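Long-range contacts in sugar fermentation stimulation protein homolog (Pyrococcus furiosus, PDB 4DA2), which probably binds DNA, joining an OB-fold domain to a nuclease-like PD-(D/E)xK domain that holds calcium ions: residues A[169-179]-A[205-214]; A[145-154]-A[188-196]. The protein carries 1 engineered substitution. All coordinates share one frame; numbering follows the deposited sequence.

Interaction 1 (A[169-179]-A[205-214])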
ATOM      1  N   ARG A 169     -13.025  15.786  -7.776  1.00 19.27           N
ATOM      2  CA  ARG A 169     -12.715  15.177  -6.485  1.00 17.41           C
ATOM      3  C   ARG A 169     -11.541  14.211  -6.652  1.00 17.68           C
ATOM      4  O   ARG A 169     -11.544  13.306  -7.526  1.00 15.19           O
ATOM      5  CB  ARG A 169     -13.955  14.460  -5.909  1.00 18.05           C
ATOM      6  CG  ARG A 169     -15.161  15.397  -5.616  1.00 32.01           C
ATOM      7  CD  ARG A 169     -14.960  16.127  -4.291  1.00 42.20           C
ATOM      8  NE  ARG A 169     -14.689  15.169  -3.220  1.00136.50           N
ATOM      9  CZ  ARG A 169     -13.876  15.380  -2.189  1.00 53.36           C
ATOM     10  NH1 ARG A 169     -13.228  16.535  -2.054  1.00 49.08           N
ATOM     11  NH2 ARG A 169     -13.712  14.426  -1.286  1.00 51.00           N
ATOM     12  N   ALA A 170     -10.537  14.401  -5.805  1.00 19.96           N
ATOM     13  CA  ALA A 170      -9.347  13.586  -5.855  1.00 14.65           C
ATOM     14  C   ALA A 170      -8.880  13.256  -4.436  1.00 15.21           C
ATOM     15  O   ALA A 170      -8.980  14.097  -3.525  1.00 14.02           O
ATOM     16  CB  ALA A 170      -8.241  14.307  -6.630  1.00 12.20           C
ATOM     17  N   MET A 171      -8.367  12.038  -4.265  1.00 15.09           N
ATOM     18  CA  MET A 171      -7.900  11.537  -2.955  1.00 15.31           C
ATOM     19  C   MET A 171      -6.666  10.659  -3.099  1.00 12.19           C
ATOM     20  O   MET A 171      -6.565   9.860  -4.048  1.00 14.03           O
ATOM     21  CB  MET A 171      -8.999  10.722  -2.254  1.00 13.45           C
ATOM     22  CG  MET A 171      -8.609  10.237  -0.868  1.00 17.19           C
ATOM     23  SD  MET A 171      -9.924   9.278  -0.075  1.00 21.74           S
ATOM     24  CE  MET A 171     -10.873  10.653   0.554  1.00 23.61           C
ATOM     25  N   ILE A 172      -5.708  10.844  -2.184  1.00 12.53           N
ATOM     26  CA  ILE A 172      -4.619   9.898  -2.018  1.00 11.10           C
ATOM     27  C   ILE A 172      -4.724   9.234  -0.663  1.00 17.80           C
ATOM     28  O   ILE A 172      -4.951   9.886   0.356  1.00 15.71           O
ATOM     29  CB  ILE A 172      -3.186  10.512  -2.296  1.00  9.03           C
ATOM     30  CG1 ILE A 172      -2.091   9.438  -2.280  1.00 13.98           C
ATOM     31  CG2 ILE A 172      -2.837  11.653  -1.316  1.00 12.86           C
ATOM     32  CD1 ILE A 172      -0.783   9.936  -2.878  1.00 14.46           C
ATOM     33  N   VAL A 173      -4.591   7.915  -0.671  1.00 15.43           N
ATOM     34  CA  VAL A 173      -4.697   7.130   0.555  1.00  8.70           C
ATOM     35  C   VAL A 173      -3.412   6.363   0.757  1.00 11.88           C
ATOM     36  O   VAL A 173      -3.063   5.506  -0.078  1.00 15.53           O
ATOM     37  CB  VAL A 173      -5.865   6.149   0.491  1.00 11.26           C
ATOM     38  CG1 VAL A 173      -5.936   5.331   1.811  1.00 15.05           C
ATOM     39  CG2 VAL A 173      -7.220   6.874   0.239  1.00 14.38           C
ATOM     40  N   PHE A 174      -2.719   6.638   1.862  1.00 11.11           N
ATOM     41  CA  PHE A 174      -1.521   5.883   2.217  1.00  7.95           C
ATOM     42  C   PHE A 174      -1.906   4.655   3.049  1.00 14.04           C
ATOM     43  O   PHE A 174      -2.609   4.751   4.053  1.00 12.57           O
ATOM     44  CB  PHE A 174      -0.523   6.814   2.946  1.00 11.89           C
ATOM     45  CG  PHE A 174      -0.040   7.929   2.085  1.00 18.69           C
ATOM     46  CD1 PHE A 174       0.956   7.696   1.140  1.00 18.69           C
ATOM     47  CD2 PHE A 174      -0.620   9.200   2.149  1.00 13.67           C
ATOM     48  CE1 PHE A 174       1.408   8.711   0.292  1.00 20.30           C
ATOM     49  CE2 PHE A 174      -0.145  10.241   1.312  1.00 16.34           C
ATOM     50  CZ  PHE A 174       0.846   9.984   0.374  1.00 21.19           C
ATOM     51  N   ILE A 175      -1.457   3.493   2.597  1.00 12.08           N
ATOM     52  CA  ILE A 175      -1.742   2.248   3.293  1.00 12.20           C
ATOM     53  C   ILE A 175      -0.549   1.930   4.201  1.00  9.77           C
ATOM     54  O   ILE A 175       0.497   1.412   3.746  1.00 14.51           O
ATOM     55  CB  ILE A 175      -2.012   1.089   2.284  1.00 13.75           C
ATOM     56  CG1 ILE A 175      -3.108   1.498   1.271  1.00 16.83           C
ATOM     57  CG2 ILE A 175      -2.402  -0.164   3.045  1.00 16.27           C
ATOM     58  CD1 ILE A 175      -4.489   1.838   1.895  1.00 22.55           C
ATOM     59  N   GLY A 176      -0.709   2.280   5.476  1.00  9.14           N
ATOM     60  CA  GLY A 176       0.307   2.065   6.518  1.00 11.78           C
ATOM     61  C   GLY A 176       0.144   0.651   7.022  1.00 15.82           C
ATOM     62  O   GLY A 176      -0.313   0.410   8.161  1.00 13.54           O
ATOM     63  N   ALA A 177       0.492  -0.299   6.152  1.00 18.28           N
ATOM     64  CA  ALA A 177       0.347  -1.726   6.430  1.00 14.33           C
ATOM     65  C   ALA A 177       1.451  -2.296   7.328  1.00 12.26           C
ATOM     66  O   ALA A 177       1.995  -3.388   7.051  1.00 16.60           O
ATOM     67  CB  ALA A 177       0.266  -2.533   5.116  1.00 18.58           C
ATOM     68  N   LEU A 178       1.778  -1.549   8.391  1.00 13.22           N
ATOM     69  CA  LEU A 178       2.732  -1.962   9.425  1.00 14.08           C
ATOM     70  C   LEU A 178       1.965  -2.048  10.727  1.00 14.27           C
ATOM     71  O   LEU A 178       1.127  -1.195  10.982  1.00 17.89           O
ATOM     72  CB  LEU A 178       3.773  -0.843   9.655  1.00 23.93           C
ATOM     73  CG  LEU A 178       4.812  -0.480   8.603  1.00 35.23           C
ATOM     74  CD1 LEU A 178       5.608   0.689   9.084  1.00 21.24           C
ATOM     75  CD2 LEU A 178       5.732  -1.641   8.275  1.00 29.81           C
ATOM     76  N   PRO A 179       2.284  -3.036  11.578  1.00 16.27           N
ATOM     77  CA  PRO A 179       1.732  -2.994  12.933  1.00 13.72           C
ATOM     78  C   PRO A 179       2.399  -1.853  13.715  1.00 14.61           C
ATOM     79  O   PRO A 179       3.474  -1.353  13.326  1.00 17.44           O
ATOM     80  CB  PRO A 179       2.148  -4.358  13.526  1.00 22.37           C
ATOM     81  CG  PRO A 179       3.441  -4.690  12.783  1.00 20.59           C
ATOM     82  CD  PRO A 179       3.214  -4.172  11.382  1.00 24.58           C
ATOM     83  N   GLY A 205      -6.598  20.995  -2.889  1.00 15.60           N
ATOM     84  CA  GLY A 205      -7.881  20.336  -2.633  1.00 17.81           C
ATOM     85  C   GLY A 205      -7.840  18.816  -2.721  1.00 11.99           C
ATOM     86  O   GLY A 205      -8.889  18.165  -2.611  1.00 16.48           O
ATOM     87  N   VAL A 206      -6.655  18.235  -2.949  1.00 14.05           N
ATOM     88  CA  VAL A 206      -6.556  16.759  -2.949  1.00 16.52           C
ATOM     89  C   VAL A 206      -6.703  16.272  -1.507  1.00 17.23           C
ATOM     90  O   VAL A 206      -5.981  16.727  -0.608  1.00 13.47           O
ATOM     91  CB  VAL A 206      -5.215  16.226  -3.508  1.00  8.43           C
ATOM     92  CG1 VAL A 206      -5.172  14.658  -3.439  1.00 11.91           C
ATOM     93  CG2 VAL A 206      -4.951  16.752  -4.925  1.00 12.31           C
ATOM     94  N   GLU A 207      -7.645  15.356  -1.282  1.00 12.34           N
ATOM     95  CA  GLU A 207      -7.845  14.834   0.089  1.00 12.41           C
ATOM     96  C   GLU A 207      -6.759  13.803   0.379  1.00 12.43           C
ATOM     97  O   GLU A 207      -6.423  12.964  -0.485  1.00 13.55           O
ATOM     98  CB  GLU A 207      -9.231  14.229   0.248  1.00 14.77           C
ATOM     99  CG  GLU A 207     -10.353  15.255   0.008  1.00 16.28           C
ATOM    100  CD  GLU A 207     -10.514  16.284   1.134  1.00 44.65           C
ATOM    101  OE1 GLU A 207     -10.340  15.912   2.309  1.00 23.62           O
ATOM    102  OE2 GLU A 207     -10.829  17.468   0.849  1.00 38.64           O
ATOM    103  N   ILE A 208      -6.164  13.902   1.562  1.00 12.95           N
ATOM    104  CA  ILE A 208      -5.113  12.944   1.948  1.00  8.98           C
ATOM    105  C   ILE A 208      -5.567  12.122   3.176  1.00 16.89           C
ATOM    106  O   ILE A 208      -5.971  12.691   4.190  1.00 14.15           O
ATOM    107  CB  ILE A 208      -3.764  13.626   2.239  1.00 17.88           C
ATOM    108  CG1 ILE A 208      -3.239  14.341   0.977  1.00 13.57           C
ATOM    109  CG2 ILE A 208      -2.769  12.586   2.789  1.00 18.54           C
ATOM    110  CD1 ILE A 208      -1.975  15.185   1.220  1.00 12.37           C
ATOM    111  N   ARG A 209      -5.504  10.790   3.065  1.00 13.59           N
ATOM    112  CA  ARG A 209      -5.870   9.901   4.194  1.00  9.09           C
ATOM    113  C   ARG A 209      -4.729   8.901   4.358  1.00 20.41           C
ATOM    114  O   ARG A 209      -3.945   8.654   3.415  1.00 14.47           O
ATOM    115  CB  ARG A 209      -7.158   9.110   3.896  1.00  8.44           C
ATOM    116  CG  ARG A 209      -8.400   9.971   3.527  1.00 18.00           C
ATOM    117  CD  ARG A 209      -8.971  10.793   4.688  1.00 24.64           C
ATOM    118  NE  ARG A 209     -10.124  11.583   4.221  1.00 18.86           N
ATOM    119  CZ  ARG A 209     -10.062  12.870   3.887  1.00 21.39           C
ATOM    120  NH1 ARG A 209      -8.921  13.542   4.016  1.00 27.17           N
ATOM    121  NH2 ARG A 209     -11.156  13.493   3.461  1.00 27.05           N
ATOM    122  N   ALA A 210      -4.649   8.324   5.549  1.00 16.75           N
ATOM    123  CA  ALA A 210      -3.723   7.226   5.819  1.00 11.35           C
ATOM    124  C   ALA A 210      -4.402   6.200   6.732  1.00 17.32           C
ATOM    125  O   ALA A 210      -5.045   6.563   7.704  1.00 14.00           O
ATOM    126  CB  ALA A 210      -2.438   7.755   6.450  1.00 16.50           C
ATOM    127  N   LEU A 211      -4.223   4.924   6.415  1.00 11.60           N
ATOM    128  CA  LEU A 211      -4.878   3.844   7.137  1.00 11.82           C
ATOM    129  C   LEU A 211      -3.875   2.889   7.748  1.00 16.13           C
ATOM    130  O   LEU A 211      -2.877   2.579   7.117  1.00 16.96           O
ATOM    131  CB  LEU A 211      -5.752   3.055   6.177  1.00 16.67           C
ATOM    132  CG  LEU A 211      -6.715   3.845   5.287  1.00 16.73           C
ATOM    133  CD1 LEU A 211      -7.402   2.889   4.302  1.00 21.81           C
ATOM    134  CD2 LEU A 211      -7.754   4.575   6.145  1.00 14.35           C
ATOM    135  N   GLY A 212      -4.142   2.431   8.974  1.00 10.57           N
ATOM    136  CA  GLY A 212      -3.278   1.437   9.616  1.00 13.68           C
ATOM    137  C   GLY A 212      -3.825   0.043   9.390  1.00 17.38           C
ATOM    138  O   GLY A 212      -5.017  -0.220   9.611  1.00 17.02           O
ATOM    139  N   LEU A 213      -2.947  -0.859   8.932  1.00 11.30           N
ATOM    140  CA  LEU A 213      -3.314  -2.225   8.642  1.00 12.21           C
ATOM    141  C   LEU A 213      -2.157  -3.126   9.030  1.00 12.72           C
ATOM    142  O   LEU A 213      -1.013  -2.668   9.095  1.00 18.02           O
ATOM    143  CB  LEU A 213      -3.582  -2.421   7.143  1.00 20.32           C
ATOM    144  CG  LEU A 213      -4.913  -1.934   6.577  1.00 23.89           C
ATOM    145  CD1 LEU A 213      -4.892  -0.423   6.289  1.00 32.19           C
ATOM    146  CD2 LEU A 213      -5.205  -2.710   5.324  1.00 29.81           C
ATOM    147  N   HIS A 214      -2.476  -4.374   9.333  1.00 17.88           N
ATOM    148  CA  HIS A 214      -1.477  -5.429   9.473  1.00 12.30           C
ATOM    149  C   HIS A 214      -2.160  -6.766   9.220  1.00 12.21           C
ATOM    150  O   HIS A 214      -3.400  -6.850   9.073  1.00 14.97           O
ATOM    151  CB  HIS A 214      -0.768  -5.380  10.847  1.00 14.61           C
ATOM    152  CG  HIS A 214      -1.666  -5.731  11.992  1.00 19.34           C
ATOM    153  ND1 HIS A 214      -2.351  -4.781  12.722  1.00 15.89           N
ATOM    154  CD2 HIS A 214      -2.025  -6.929  12.509  1.00 17.34           C
ATOM    155  CE1 HIS A 214      -3.088  -5.374  13.645  1.00 18.33           C
ATOM    156  NE2 HIS A 214      -2.909  -6.680  13.540  1.00 14.87           N
TER
HETATM  157  O   HOH W   1     -10.640  16.587  -4.050  1.00 30.26           O

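Interaction 2 (A[145-154]-A[188-196])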
ATOM      1  N   TYR A 145       6.082   7.295   3.391  1.00 18.00           N
ATOM      2  CA  TYR A 145       6.229   7.088   1.956  1.00 16.17           C
ATOM      3  C   TYR A 145       6.977   8.261   1.358  1.00 20.35           C
ATOM      4  O   TYR A 145       6.754   9.405   1.773  1.00 20.61           O
ATOM      5  CB  TYR A 145       4.847   6.917   1.310  1.00 13.15           C
ATOM      6  CG  TYR A 145       4.829   7.079  -0.192  1.00 14.35           C
ATOM      7  CD1 TYR A 145       4.898   5.953  -1.046  1.00 11.87           C
ATOM      8  CD2 TYR A 145       4.776   8.346  -0.766  1.00 11.50           C
ATOM      9  CE1 TYR A 145       4.863   6.110  -2.439  1.00 16.40           C
ATOM     10  CE2 TYR A 145       4.749   8.520  -2.170  1.00 13.18           C
ATOM     11  CZ  TYR A 145       4.782   7.399  -2.984  1.00 20.13           C
ATOM     12  OH  TYR A 145       4.763   7.586  -4.341  1.00 21.36           O
ATOM     13  N   PRO A 146       7.846   8.002   0.357  1.00 14.84           N
ATOM     14  CA  PRO A 146       8.216   6.670  -0.150  1.00 20.70           C
ATOM     15  C   PRO A 146       9.549   6.313   0.492  1.00 21.53           C
ATOM     16  O   PRO A 146      10.052   7.105   1.294  1.00 25.48           O
ATOM     17  CB  PRO A 146       8.404   6.930  -1.639  1.00 15.34           C
ATOM     18  CG  PRO A 146       8.977   8.301  -1.680  1.00 19.03           C
ATOM     19  CD  PRO A 146       8.342   9.068  -0.529  1.00 15.97           C
ATOM     20  N   ASP A 147      10.150   5.174   0.145  1.00 23.57           N
ATOM     21  CA  ASP A 147      11.476   4.887   0.716  1.00 23.91           C
ATOM     22  C   ASP A 147      12.653   5.208  -0.206  1.00 31.41           C
ATOM     23  O   ASP A 147      13.815   5.032   0.161  1.00 29.19           O
ATOM     24  CB  ASP A 147      11.564   3.474   1.319  1.00 44.88           C
ATOM     25  CG  ASP A 147      11.562   2.383   0.274  1.00 47.51           C
ATOM     26  OD1 ASP A 147      11.725   2.699  -0.924  1.00 21.46           O
ATOM     27  OD2 ASP A 147      11.404   1.206   0.668  1.00 32.27           O
ATOM     28  N   CYS A 148      12.326   5.695  -1.394  1.00 23.77           N
ATOM     29  CA  CYS A 148      13.298   6.120  -2.379  1.00 22.43           C
ATOM     30  C   CYS A 148      12.504   6.889  -3.431  1.00 33.21           C
ATOM     31  O   CYS A 148      11.276   6.829  -3.428  1.00 26.84           O
ATOM     32  CB  CYS A 148      14.003   4.910  -3.004  1.00 28.25           C
ATOM     33  SG  CYS A 148      12.951   3.870  -4.019  1.00 33.24           S
ATOM     34  N   PRO A 149      13.192   7.618  -4.325  1.00 27.08           N
ATOM     35  CA  PRO A 149      12.494   8.428  -5.325  1.00 24.80           C
ATOM     36  C   PRO A 149      11.557   7.608  -6.192  1.00 33.75           C
ATOM     37  O   PRO A 149      11.883   6.483  -6.565  1.00 24.94           O
ATOM     38  CB  PRO A 149      13.641   9.006  -6.149  1.00 46.47           C
ATOM     39  CG  PRO A 149      14.758   9.089  -5.167  1.00 28.28           C
ATOM     40  CD  PRO A 149      14.646   7.844  -4.374  1.00 30.82           C
ATOM     41  N   SER A 150      10.383   8.169  -6.465  1.00 25.76           N
ATOM     42  CA  SER A 150       9.372   7.520  -7.279  1.00 26.74           C
ATOM     43  C   SER A 150       8.901   8.529  -8.307  1.00 23.82           C
ATOM     44  O   SER A 150       8.196   9.493  -7.979  1.00 28.52           O
ATOM     45  CB  SER A 150       8.203   7.027  -6.427  1.00 24.44           C
ATOM     46  OG  SER A 150       7.207   6.381  -7.232  1.00 25.40           O
ATOM     47  N   VAL A 151       9.319   8.326  -9.554  1.00 22.33           N
ATOM     48  CA  VAL A 151       8.858   9.177 -10.644  1.00 25.74           C
ATOM     49  C   VAL A 151       7.406   8.888 -10.951  1.00 19.69           C
ATOM     50  O   VAL A 151       6.645   9.816 -11.250  1.00 21.85           O
ATOM     51  CB  VAL A 151       9.701   9.009 -11.944  1.00 26.50           C
ATOM     52  CG1 VAL A 151       9.345  10.096 -12.946  1.00 29.97           C
ATOM     53  CG2 VAL A 151      11.197   9.076 -11.605  1.00 28.82           C
ATOM     54  N   ARG A 152       7.061   7.597 -10.908  1.00 16.64           N
ATOM     55  CA  ARG A 152       5.703   7.101 -11.025  1.00 21.34           C
ATOM     56  C   ARG A 152       4.816   7.869 -10.034  1.00 22.64           C
ATOM     57  O   ARG A 152       3.799   8.420 -10.431  1.00 18.08           O
ATOM     58  CB  ARG A 152       5.701   5.598 -10.723  1.00 28.44           C
ATOM     59  CG  ARG A 152       4.431   4.833 -11.001  1.00 31.09           C
ATOM     60  CD  ARG A 152       4.544   3.463 -10.308  1.00 34.15           C
ATOM     61  NE  ARG A 152       3.599   2.455 -10.783  1.00114.75           N
ATOM     62  CZ  ARG A 152       3.944   1.257 -11.258  1.00 89.73           C
ATOM     63  NH1 ARG A 152       5.220   0.889 -11.335  1.00 48.80           N
ATOM     64  NH2 ARG A 152       3.003   0.416 -11.654  1.00 61.09           N
ATOM     65  N   GLY A 153       5.222   7.916  -8.763  1.00 21.95           N
ATOM     66  CA  GLY A 153       4.474   8.633  -7.725  1.00 22.02           C
ATOM     67  C   GLY A 153       4.419  10.138  -7.890  1.00 21.52           C
ATOM     68  O   GLY A 153       3.392  10.759  -7.600  1.00 15.76           O
ATOM     69  N   GLN A 154       5.516  10.745  -8.355  1.00 21.28           N
ATOM     70  CA  GLN A 154       5.513  12.168  -8.670  1.00 23.94           C
ATOM     71  C   GLN A 154       4.460  12.478  -9.732  1.00 20.91           C
ATOM     72  O   GLN A 154       3.722  13.438  -9.585  1.00 17.27           O
ATOM     73  CB  GLN A 154       6.893  12.654  -9.132  1.00 20.71           C
ATOM     74  CG  GLN A 154       7.972  12.619  -8.057  1.00 24.11           C
ATOM     75  CD  GLN A 154       9.364  12.901  -8.626  1.00 30.30           C
ATOM     76  OE1 GLN A 154       9.501  13.368  -9.746  1.00 29.03           O
ATOM     77  NE2 GLN A 154      10.390  12.609  -7.853  1.00 21.97           N
ATOM     78  N   LYS A 188      10.765  12.647   3.627  1.00 19.07           N
ATOM     79  CA  LYS A 188      11.306  13.758   2.828  1.00 15.54           C
ATOM     80  C   LYS A 188      12.603  13.349   2.149  1.00 30.40           C
ATOM     81  O   LYS A 188      12.741  13.550   0.951  1.00 18.48           O
ATOM     82  CB  LYS A 188      11.526  14.986   3.727  1.00 13.04           C
ATOM     83  CG  LYS A 188      11.858  16.271   2.955  1.00 33.48           C
ATOM     84  CD  LYS A 188      11.758  17.519   3.824  1.00 45.47           C
ATOM     85  CE  LYS A 188      12.117  18.768   3.019  1.00 53.55           C
ATOM     86  NZ  LYS A 188      12.364  19.952   3.897  1.00 36.00           N
ATOM     87  N   LYS A 189      13.530  12.763   2.911  1.00 24.98           N
ATOM     88  CA  LYS A 189      14.818  12.290   2.364  1.00 29.04           C
ATOM     89  C   LYS A 189      14.633  11.311   1.203  1.00 29.14           C
ATOM     90  O   LYS A 189      15.334  11.407   0.191  1.00 30.01           O
ATOM     91  CB  LYS A 189      15.693  11.661   3.463  1.00 29.67           C
ATOM     92  CG  LYS A 189      17.123  11.336   3.035  1.00 54.68           C
ATOM     93  CD  LYS A 189      17.856  10.500   4.085  1.00 42.76           C
ATOM     94  CE  LYS A 189      19.162   9.927   3.553  1.00 60.18           C
ATOM     95  NZ  LYS A 189      20.165  10.983   3.240  1.00 64.12           N
ATOM     96  N   GLY A 190      13.676  10.390   1.338  1.00 24.26           N
ATOM     97  CA  GLY A 190      13.367   9.415   0.275  1.00 17.79           C
ATOM     98  C   GLY A 190      13.013  10.039  -1.052  1.00 27.79           C
ATOM     99  O   GLY A 190      13.420   9.555  -2.112  1.00 24.30           O
ATOM    100  N   ASP A 191      12.218  11.104  -1.004  1.00 26.38           N
ATOM    101  CA  ASP A 191      11.875  11.837  -2.207  1.00 22.17           C
ATOM    102  C   ASP A 191      11.390  13.263  -1.888  1.00 29.74           C
ATOM    103  O   ASP A 191      10.197  13.476  -1.677  1.00 20.78           O
ATOM    104  CB  ASP A 191      10.830  11.080  -3.031  1.00 16.35           C
ATOM    105  CG  ASP A 191      10.687  11.668  -4.434  1.00 29.20           C
ATOM    106  OD1 ASP A 191      10.943  12.881  -4.574  1.00 22.53           O
ATOM    107  OD2 ASP A 191      10.338  10.934  -5.386  1.00 24.74           O
ATOM    108  N   PRO A 192      12.314  14.242  -1.867  1.00 22.15           N
ATOM    109  CA  PRO A 192      11.985  15.625  -1.488  1.00 23.74           C
ATOM    110  C   PRO A 192      10.958  16.261  -2.431  1.00 22.78           C
ATOM    111  O   PRO A 192      10.172  17.079  -1.985  1.00 20.70           O
ATOM    112  CB  PRO A 192      13.330  16.346  -1.598  1.00 27.72           C
ATOM    113  CG  PRO A 192      14.334  15.266  -1.353  1.00 19.65           C
ATOM    114  CD  PRO A 192      13.770  14.062  -2.050  1.00 25.44           C
ATOM    115  N   LYS A 193      10.959  15.885  -3.709  1.00 17.85           N
ATOM    116  CA  LYS A 193       9.967  16.398  -4.679  1.00 21.99           C
ATOM    117  C   LYS A 193       8.537  15.948  -4.287  1.00 20.55           C
ATOM    118  O   LYS A 193       7.567  16.743  -4.355  1.00 16.14           O
ATOM    119  CB  LYS A 193      10.301  15.940  -6.106  1.00 22.82           C
ATOM    120  CG  LYS A 193      11.696  16.378  -6.604  1.00 30.31           C
ATOM    121  CD  LYS A 193      11.970  15.904  -8.031  1.00 46.39           C
ATOM    122  CE  LYS A 193      13.368  16.332  -8.499  1.00 30.30           C
ATOM    123  NZ  LYS A 193      13.674  15.766  -9.838  1.00 52.50           N
ATOM    124  N   ILE A 194       8.434  14.689  -3.863  1.00 21.51           N
ATOM    125  CA  ILE A 194       7.152  14.136  -3.425  1.00 17.75           C
ATOM    126  C   ILE A 194       6.661  14.830  -2.163  1.00 14.01           C
ATOM    127  O   ILE A 194       5.477  15.168  -2.058  1.00 20.75           O
ATOM    128  CB  ILE A 194       7.184  12.600  -3.235  1.00 16.92           C
ATOM    129  CG1 ILE A 194       7.068  11.893  -4.588  1.00 19.80           C
ATOM    130  CG2 ILE A 194       5.978  12.142  -2.352  1.00 16.94           C
ATOM    131  CD1 ILE A 194       7.146  10.395  -4.471  1.00 16.99           C
ATOM    132  N   ALA A 195       7.548  15.045  -1.201  1.00 15.18           N
ATOM    133  CA  ALA A 195       7.137  15.780   0.012  1.00 19.26           C
ATOM    134  C   ALA A 195       6.604  17.190  -0.349  1.00 21.95           C
ATOM    135  O   ALA A 195       5.555  17.615   0.158  1.00 19.49           O
ATOM    136  CB  ALA A 195       8.262  15.842   1.025  1.00 18.77           C
ATOM    137  N   GLU A 196       7.300  17.884  -1.256  1.00 16.63           N
ATOM    138  CA  GLU A 196       6.851  19.207  -1.736  1.00 16.45           C
ATOM    139  C   GLU A 196       5.507  19.120  -2.471  1.00 23.00           C
ATOM    140  O   GLU A 196       4.613  19.936  -2.231  1.00 17.67           O
ATOM    141  CB  GLU A 196       7.932  19.871  -2.608  1.00 22.05           C
ATOM    142  CG  GLU A 196       7.539  21.223  -3.222  1.00 41.23           C
ATOM    143  CD  GLU A 196       7.409  22.361  -2.217  1.00 39.18           C
ATOM    144  OE1 GLU A 196       7.527  22.143  -0.988  1.00 27.92           O
ATOM    145  OE2 GLU A 196       7.181  23.501  -2.672  1.00 43.26           O
TER

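Interaction 1 (A[169-179]-A[205-214])
Ile172 and Phe174 on one strand meet Ile208 and Ala210 on its parallel neighbour, within the central sheet of the PD-(D/E)xK-type domain. The short axes of 169-176 and 207-214 run 19° apart, and an unbroken ladder of seven backbone hydrogen bonds, from Glu207 N to Ala170 O through to Leu213 N to Gly176 O, fixes the register. On the tightly packed face the two isoleucines lie side by side, Ile172 CG2 being 3.6 Å from Ile208 CG1. The other branch, Ile208 CG2, stands anti to the backbone N and thereby reaches the edge of the Phe174 ring, in its plane and 3.8 Å from CE2. Ile172 CG1 lies over one face of the same ring, displaced toward its rim, and the ring also stacks on Phe184. On the reverse face Leu211 CD1 touches two side chains of the facing strand, Val173 CG1 at 3.8 Å and Ile175 CD1 at 3.9 Å, with helix 81-93 packing beyond.

At the start of the strands this second face becomes looser and polar. Arg169, exposed to solvent, lies against Glu207 CG and reaches its carboxylate only by a long salt bridge, NH1 to OE2 at 3.9 Å. Arg209 holds the same carboxylate more firmly: its NH2 meets OE1 at 2.8 Å on the anti side, 31° out of the carboxylate plane, while its NE pairs with Glu99. Were Arg209 an alanine, Glu207 and Glu99 would probably lose the positive group they share, and the Met171 methyl its cover on that side. That methyl lies over one face of the Arg209 guanidinium, with Met171 CE 3.9 Å from Arg209 NE.

Interaction 2 (A[145-154]-A[188-196])
Gly190 packs its backbone against the loop 146-149, where its carbonyl oxygen lies 3.1 Å from Pro149 CD. A side chain could hardly fit at Gly190: a modelled CB would fall 2.6 Å from Pro146 O, a clash.

Asp191 follows, and its carboxylate is the polar centre of the contact. With CG anti to the backbone N (chi1 -167°), the group is carried across to 145-154, and OD2 accepts two bonds there. Ser150 N comes to the anti side of OD2 at 3.0 Å, with 164° at the hydrogen. Gln154 NE2 takes the syn lone pair of OD2, also at 3.0 Å; OD2 lies close to the amide plane of Gln154, although the amide and carboxylate planes stand 72° apart. Behind the carboxylate, Asp191 CB rests 3.6 Å from Pro146 CG.

Asp191 is at the same time the N-cap of helix 192-204, its OD1 accepting from Ile194 N. Ser150 does likewise for helix 151-165, through OG and Gly153 N, and one N-cap residue is thus bonded to the backbone N of the other. Two helix starts are joined in this way on one side of the domain's sheet, and both N-termini would be expected to stabilise the negative charge of Asp191.

Lys193 lays its extended aliphatic chain obliquely across the Gln154 amide, CD being 3.7 Å from NE2. Ile194 then turns inward. Its CD1 touches Pro146 CG and lies 3.7 Å from Tyr145 OH, CG2 touches Tyr145 CE2, and the side chain crosses that of Gln154 at about a right angle, CG1 being 3.7 Å from Gln154 CG.

In the fold
Both contacts belong to the PD-(D/E)xK-type domain, and the chain alternates between them: helix 151-165 leads into strand 169-176, and helix 192-204 into strand 207-215. Interaction 1 therefore pairs the strands that follow the two helices whose starts interaction 2 brings together. The first is largely buried, its centre about 8 Å from that of the chain, and rests on backbone bonds with apolar packing; its charged network is confined to one end. Interaction 2, its centre about 15 Å from that of the chain and partly buried, combines one shared carboxylate and two N-caps with Ile194 packing. The centres are 16 Å apart, yet they meet where Phe174 CE1 lies 3.5 Å from Tyr145 CD2.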